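Local coordinates for protein TSSL1 (Pseudomonas aeruginosa, PDB 4B62) that probably fixes the type VI secretion system to the cell wall, this piece being its OmpA-like peptidoglycan-binding module, at residues A[54-57]-A[58-61]. Sequence-based numbering, arbitrary orientation.
Sequences SVRD and EFQP. With PO4 (phosphate ion), chain C.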
# COMPACT_ATOMS: atom_id res chain seq x y z
N SER A 54 7.17 7.13 -6.72
CA SER A 54 6.59 6.78 -8.02
C SER A 54 6.51 5.26 -8.14
O SER A 54 7.46 4.55 -7.84
CB SER A 54 7.44 7.34 -9.16
OG SER A 54 7.40 8.76 -9.18
N VAL A 55 5.36 4.77 -8.58
CA VAL A 55 5.20 3.34 -8.81
C VAL A 55 5.89 3.03 -10.13
O VAL A 55 5.52 3.55 -11.17
CB VAL A 55 3.74 2.86 -8.82
CG1 VAL A 55 3.66 1.35 -9.06
CG2 VAL A 55 3.06 3.22 -7.51
N ARG A 56 6.89 2.16 -10.06
CA ARG A 56 7.68 1.82 -11.25
C ARG A 56 6.77 1.27 -12.35
O ARG A 56 5.85 0.53 -12.04
CB ARG A 56 8.77 0.79 -10.92
CG ARG A 56 9.54 1.08 -9.64
CD ARG A 56 10.90 0.41 -9.62
NE ARG A 56 11.89 1.15 -10.38
CZ ARG A 56 13.14 0.73 -10.60
NH1 ARG A 56 13.54 -0.45 -10.15
NH2 ARG A 56 13.98 1.48 -11.28
N ASP A 57 7.03 1.60 -13.62
CA ASP A 57 6.17 1.12 -14.70
C ASP A 57 6.00 -0.39 -14.61
O ASP A 57 4.90 -0.92 -14.76
CB ASP A 57 6.77 1.44 -16.06
CG ASP A 57 6.59 2.88 -16.47
OD1 ASP A 57 6.34 3.77 -15.64
OD2 ASP A 57 6.72 3.13 -17.68
N GLU A 58 7.10 -1.09 -14.33
CA GLU A 58 7.10 -2.55 -14.33
C GLU A 58 6.23 -3.18 -13.24
O GLU A 58 5.83 -4.35 -13.35
CB GLU A 58 8.53 -3.11 -14.26
CG GLU A 58 9.38 -2.64 -13.09
CD GLU A 58 10.25 -1.42 -13.40
OE1 GLU A 58 9.75 -0.47 -14.05
OE2 GLU A 58 11.42 -1.42 -12.95
N PHE A 59 5.91 -2.39 -12.20
CA PHE A 59 5.13 -2.87 -11.05
C PHE A 59 3.72 -2.30 -11.00
O PHE A 59 2.93 -2.68 -10.13
CB PHE A 59 5.87 -2.59 -9.75
CG PHE A 59 7.26 -3.19 -9.71
CD1 PHE A 59 7.53 -4.40 -10.36
CD2 PHE A 59 8.28 -2.55 -9.05
CE1 PHE A 59 8.80 -4.95 -10.34
CE2 PHE A 59 9.55 -3.10 -9.03
CZ PHE A 59 9.80 -4.29 -9.68
N GLN A 60 3.40 -1.41 -11.92
CA GLN A 60 2.02 -0.94 -12.05
C GLN A 60 0.99 -2.06 -12.21
O GLN A 60 -0.12 -1.92 -11.69
CB GLN A 60 1.91 0.12 -13.12
CG GLN A 60 2.51 1.41 -12.61
CD GLN A 60 2.45 2.56 -13.57
OE1 GLN A 60 1.66 2.55 -14.51
NE2 GLN A 60 3.27 3.56 -13.33
N PRO A 61 1.33 -3.16 -12.89
CA PRO A 61 0.32 -4.21 -12.99
C PRO A 61 -0.14 -4.77 -11.64
O PRO A 61 -1.27 -5.20 -11.51
CB PRO A 61 0.99 -5.26 -13.85
CG PRO A 61 1.94 -4.49 -14.71
CD PRO A 61 2.48 -3.43 -13.78
P PO4 C . 9.99 10.12 -7.49
O1 PO4 C . 10.32 8.89 -8.30
O2 PO4 C . 11.27 10.68 -6.94
O3 PO4 C . 9.35 11.17 -8.36
O4 PO4 C . 9.06 9.82 -6.35
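Q60 reaches back along the chain to V55, where its amide meets the carbonyl. Q60 CB rests 3.6 Å from D57 O. Q60 CG lies against the methyl CG1 of V55 at 3.7 Å and also near R56 O. Beyond CG the chain is extended (chi2 -179°), which carries the amide past D57 CA until Q60 NE2 donates to V55 O at 3.1 Å. The N-H...O angle of 168° makes this a nearly straight bond, and the acceptor lies close to the amide plane, although NE2 is tilted from the carbonyl plane of V55. The backbone turns as well, with i to i+3 bonds: F59 N donates to R56 O at 2.9 Å and Q60 N to D57 O at 3.2 Å. R56 runs beside F59, and R56 CD lies 3.8 Å from F59 CE2 in an oblique approach. E58 OE2 sits over one face of the R56 guanidinium, 3.6 Å from R56 NH1; no N-H points at the oxygen of this long salt bridge. Further back, S54 OG makes a weak hydrogen bond to a phosphate, probably from the crystallisation liquor, which S52, A53 and Y93 also bind. This is a surface turn of the OmpA-like module, leading from the loop after strand 37-43 into helix 60-72. The directional amide and backbone bonds probably help hold that approach, and the out-of-plane charge pair adds little directionality.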